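Local structure of chlorella virus DNA ligase-adenylate (Chlorella virus, 1FVI) at residues L59-E70 with K91-T101. The protein probably seals nicks in duplex DNA as an ATP-dependent ligase, working through a covalent enzyme-adenylate intermediate. The protein carries 1 engineered substitution. Numbering follows the deposited sequence.
With AMP (adenosine monophosphate), chain C.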
# COMPACT_ATOMS: atom_id res chain seq x y z
N LEU A 59 -0.70 13.86 14.83
CA LEU A 59 -0.11 12.63 15.33
C LEU A 59 0.59 12.69 16.67
O LEU A 59 1.19 13.72 17.02
CB LEU A 59 0.88 12.08 14.30
CG LEU A 59 0.39 11.72 12.89
CD1 LEU A 59 1.62 11.50 12.00
CD2 LEU A 59 -0.48 10.46 12.93
N PRO A 60 0.50 11.60 17.45
CA PRO A 60 1.16 11.55 18.76
C PRO A 60 2.64 11.30 18.52
O PRO A 60 3.02 10.74 17.49
CB PRO A 60 0.50 10.35 19.44
CG PRO A 60 0.19 9.47 18.29
CD PRO A 60 -0.38 10.43 17.29
N GLU A 61 3.46 11.78 19.44
CA GLU A 61 4.90 11.62 19.38
C GLU A 61 5.23 10.12 19.24
O GLU A 61 4.65 9.28 19.93
CB GLU A 61 5.50 12.20 20.67
CG GLU A 61 6.99 11.97 20.85
CD GLU A 61 7.86 12.82 19.95
OE1 GLU A 61 7.33 13.71 19.24
OE2 GLU A 61 9.09 12.59 19.97
N GLY A 62 6.13 9.77 18.32
CA GLY A 62 6.49 8.37 18.13
C GLY A 62 5.77 7.67 16.98
O GLY A 62 5.94 6.47 16.76
N SER A 63 4.96 8.43 16.25
CA SER A 63 4.24 7.89 15.10
C SER A 63 5.17 7.59 13.92
O SER A 63 6.09 8.36 13.63
CB SER A 63 3.17 8.86 14.63
OG SER A 63 2.10 8.84 15.54
N ASP A 64 4.90 6.47 13.25
CA ASP A 64 5.67 6.06 12.08
C ASP A 64 4.70 5.74 10.93
O ASP A 64 3.62 5.16 11.16
CB ASP A 64 6.55 4.86 12.41
CG ASP A 64 7.62 4.63 11.37
OD1 ASP A 64 7.71 5.43 10.40
OD2 ASP A 64 8.37 3.64 11.53
N GLY A 65 5.07 6.14 9.72
CA GLY A 65 4.18 5.92 8.58
C GLY A 65 4.64 6.45 7.24
O GLY A 65 5.82 6.76 7.04
N GLU A 66 3.70 6.54 6.31
CA GLU A 66 3.98 6.99 4.95
C GLU A 66 3.05 8.09 4.47
O GLU A 66 1.81 7.97 4.55
CB GLU A 66 3.83 5.81 3.97
CG GLU A 66 4.86 4.67 4.09
CD GLU A 66 6.12 4.92 3.32
OE1 GLU A 66 7.12 4.27 3.63
OE2 GLU A 66 6.12 5.74 2.39
N ILE A 67 3.65 9.13 3.91
CA ILE A 67 2.86 10.23 3.36
C ILE A 67 2.69 9.90 1.88
O ILE A 67 3.60 9.37 1.24
CB ILE A 67 3.60 11.60 3.49
CG1 ILE A 67 4.04 11.84 4.95
CG2 ILE A 67 2.72 12.75 2.97
CD1 ILE A 67 4.99 13.03 5.12
N SER A 68 1.51 10.20 1.34
CA SER A 68 1.23 9.97 -0.06
C SER A 68 -0.02 10.70 -0.49
O SER A 68 -0.94 10.87 0.30
CB SER A 68 1.05 8.48 -0.33
OG SER A 68 0.00 7.97 0.46
N ILE A 69 -0.01 11.17 -1.73
CA ILE A 69 -1.17 11.84 -2.33
C ILE A 69 -1.87 10.71 -3.09
O ILE A 69 -1.37 10.22 -4.11
CB ILE A 69 -0.73 12.96 -3.29
CG1 ILE A 69 0.17 13.95 -2.56
CG2 ILE A 69 -1.95 13.67 -3.84
CD1 ILE A 69 0.67 15.09 -3.42
N GLU A 70 -3.00 10.28 -2.54
CA GLU A 70 -3.79 9.16 -3.06
C GLU A 70 -3.72 8.70 -4.52
O GLU A 70 -3.15 7.64 -4.80
CB GLU A 70 -5.24 9.29 -2.62
CG GLU A 70 -5.44 9.28 -1.11
CD GLU A 70 -5.02 7.98 -0.42
OE1 GLU A 70 -3.95 7.43 -0.75
OE2 GLU A 70 -5.76 7.53 0.47
N LYS A 91 -5.02 18.09 -0.81
CA LYS A 91 -5.31 17.00 0.10
C LYS A 91 -4.21 15.93 -0.03
O LYS A 91 -3.59 15.78 -1.09
CB LYS A 91 -6.67 16.40 -0.25
CG LYS A 91 -7.82 17.38 -0.12
CD LYS A 91 -9.09 16.77 -0.70
CE LYS A 91 -10.33 17.61 -0.40
NZ LYS A 91 -10.82 17.39 0.99
N PHE A 92 -3.93 15.24 1.07
CA PHE A 92 -2.93 14.18 1.09
C PHE A 92 -3.29 13.20 2.20
O PHE A 92 -4.17 13.45 3.03
CB PHE A 92 -1.50 14.74 1.26
CG PHE A 92 -1.30 15.55 2.53
CD1 PHE A 92 -0.87 14.93 3.71
CD2 PHE A 92 -1.58 16.92 2.55
CE1 PHE A 92 -0.73 15.67 4.89
CE2 PHE A 92 -1.44 17.65 3.72
CZ PHE A 92 -1.02 17.03 4.89
N SER A 93 -2.62 12.07 2.21
CA SER A 93 -2.90 11.06 3.21
C SER A 93 -1.65 10.68 3.99
O SER A 93 -0.53 11.04 3.61
CB SER A 93 -3.48 9.82 2.54
OG SER A 93 -4.71 10.14 1.91
N TYR A 94 -1.85 10.01 5.11
CA TYR A 94 -0.75 9.54 5.93
C TYR A 94 -1.14 8.17 6.45
O TYR A 94 -2.09 8.04 7.23
CB TYR A 94 -0.45 10.49 7.09
CG TYR A 94 0.68 10.00 7.96
CD1 TYR A 94 2.01 10.21 7.59
CD2 TYR A 94 0.42 9.33 9.15
CE1 TYR A 94 3.07 9.78 8.41
CE2 TYR A 94 1.47 8.89 9.98
CZ TYR A 94 2.78 9.12 9.60
OH TYR A 94 3.79 8.74 10.44
N TYR A 95 -0.47 7.14 5.93
CA TYR A 95 -0.71 5.77 6.36
C TYR A 95 0.14 5.58 7.61
O TYR A 95 1.38 5.54 7.53
CB TYR A 95 -0.28 4.79 5.26
CG TYR A 95 -1.12 4.84 3.99
CD1 TYR A 95 -0.76 5.67 2.93
CD2 TYR A 95 -2.25 4.02 3.84
CE1 TYR A 95 -1.50 5.68 1.74
CE2 TYR A 95 -3.00 4.03 2.66
CZ TYR A 95 -2.61 4.86 1.61
OH TYR A 95 -3.32 4.86 0.43
N TRP A 96 -0.53 5.51 8.75
CA TRP A 96 0.12 5.37 10.06
C TRP A 96 0.24 3.91 10.40
O TRP A 96 -0.74 3.28 10.76
CB TRP A 96 -0.75 6.10 11.09
CG TRP A 96 -0.20 6.22 12.50
CD1 TRP A 96 1.08 5.98 12.91
CD2 TRP A 96 -0.95 6.56 13.68
NE1 TRP A 96 1.17 6.14 14.28
CE2 TRP A 96 -0.06 6.50 14.77
CE3 TRP A 96 -2.29 6.91 13.91
CZ2 TRP A 96 -0.46 6.76 16.09
CZ3 TRP A 96 -2.69 7.17 15.23
CH2 TRP A 96 -1.77 7.09 16.30
N PHE A 97 1.45 3.37 10.28
CA PHE A 97 1.65 1.96 10.55
C PHE A 97 2.36 1.54 11.85
O PHE A 97 2.38 0.35 12.17
CB PHE A 97 2.27 1.25 9.33
CG PHE A 97 3.56 1.86 8.84
CD1 PHE A 97 4.71 1.87 9.66
CD2 PHE A 97 3.66 2.31 7.53
CE1 PHE A 97 5.94 2.32 9.17
CE2 PHE A 97 4.89 2.76 7.02
CZ PHE A 97 6.04 2.76 7.84
N ASP A 98 2.94 2.50 12.57
CA ASP A 98 3.60 2.19 13.83
C ASP A 98 3.53 3.35 14.81
O ASP A 98 3.30 4.50 14.42
CB ASP A 98 5.05 1.74 13.61
CG ASP A 98 5.49 0.68 14.61
OD1 ASP A 98 4.77 0.43 15.60
OD2 ASP A 98 6.58 0.09 14.41
N TYR A 99 3.75 3.03 16.08
CA TYR A 99 3.67 3.98 17.18
C TYR A 99 4.56 3.50 18.32
O TYR A 99 4.21 2.52 18.99
CB TYR A 99 2.22 4.00 17.70
CG TYR A 99 1.92 5.01 18.79
CD1 TYR A 99 2.70 6.17 18.92
CD2 TYR A 99 0.81 4.86 19.61
CE1 TYR A 99 2.36 7.15 19.85
CE2 TYR A 99 0.47 5.84 20.54
CZ TYR A 99 1.25 6.98 20.65
OH TYR A 99 0.89 7.98 21.53
N VAL A 100 5.67 4.18 18.56
CA VAL A 100 6.53 3.74 19.65
C VAL A 100 6.05 4.13 21.04
O VAL A 100 6.11 3.30 21.93
CB VAL A 100 8.03 4.05 19.42
CG1 VAL A 100 8.86 3.79 20.71
CG2 VAL A 100 8.56 3.12 18.34
N THR A 101 5.55 5.35 21.24
CA THR A 101 5.06 5.77 22.58
C THR A 101 6.23 6.01 23.53
O THR A 101 6.51 7.14 23.91
CB THR A 101 4.01 4.72 23.17
OG1 THR A 101 2.68 5.07 22.77
CG2 THR A 101 4.06 4.62 24.68
P AMP C . 10.24 -1.19 -1.57
O1P AMP C . 11.44 -1.97 -1.85
O3P AMP C . 10.59 0.13 -2.37
O5' AMP C . 10.26 -0.71 -0.14
C5' AMP C . 9.21 0.26 0.34
C4' AMP C . 9.71 1.17 1.45
O4' AMP C . 8.54 1.71 2.07
C3' AMP C . 10.50 0.43 2.55
O3' AMP C . 11.61 1.17 3.07
C2' AMP C . 9.53 0.26 3.66
O2' AMP C . 10.20 0.29 4.92
C1' AMP C . 8.49 1.37 3.44
N9 AMP C . 7.15 0.90 3.74
C8 AMP C . 6.07 1.04 2.89
N7 AMP C . 5.00 0.51 3.42
C5 AMP C . 5.36 0.01 4.66
C6 AMP C . 4.65 -0.66 5.68
N6 AMP C . 3.33 -0.95 5.58
N1 AMP C . 5.35 -1.01 6.77
C2 AMP C . 6.64 -0.73 6.85
N3 AMP C . 7.43 -0.11 5.98
C4 AMP C . 6.75 0.26 4.86
O HOH W 1 7.80 1.04 11.88
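Phe97 is packed between Gly65 and the adenine of AMP: the Gly65 CA lies 3.7 Å from the ring centroid in a CH-pi contact over one face, while the base covers the opposite face, with AMP C6 3.6 Å from Phe97 CD2. The ring reaches this place because its CG is held between backbone N and carbonyl carbon (chi1 55°), at a classic beta bulge where Phe97 and Asp98 both oppose Asp64. There the Asp64 carbonyl accepts two N-H groups, that of Phe97 in the carbonyl plane and that of Asp98 from above it. Glu66, bent at chi2, sets its CG against the edge of the Phe97 ring and carries OE1 to 3.2 Å from AMP C1', so glutamate and phenylalanine together line the nucleotide pocket. On this same face a water donates to both Asp64 OD2 and Asp98 OD2; Tyr171 and Arg31 hold the former and Arg111 and Arg165 the latter, which probably offsets the closeness of the two carboxylates. Further along, the Tyr95 hydroxyl gives a weak hydrogen bond to Glu70 OE1 (2.9 Å).

On the other face aromatic rings meet aliphatic side chains. Leu59 forks between two rings, CD1 over a face of Tyr94 (3.8 Å to its centroid) and CD2 over the six-membered ring of Trp96. Ile67 CG1 meets the Tyr94 ring at its edge, 3.7 Å from Tyr94 CD1, and Pro60 CG touches both Trp96 CZ2 and Tyr99 CE1. The Tyr94 hydroxyl is hydrogen-bonded to the Ser32 carbonyl.

Antiparallel strands 63-68 and 92-99 are neighbours in a mixed sheet in the ligase domain, flanked by strands 30-34 and 131-135, with helix 108-121 packed against Pro60, Trp96 and Tyr99.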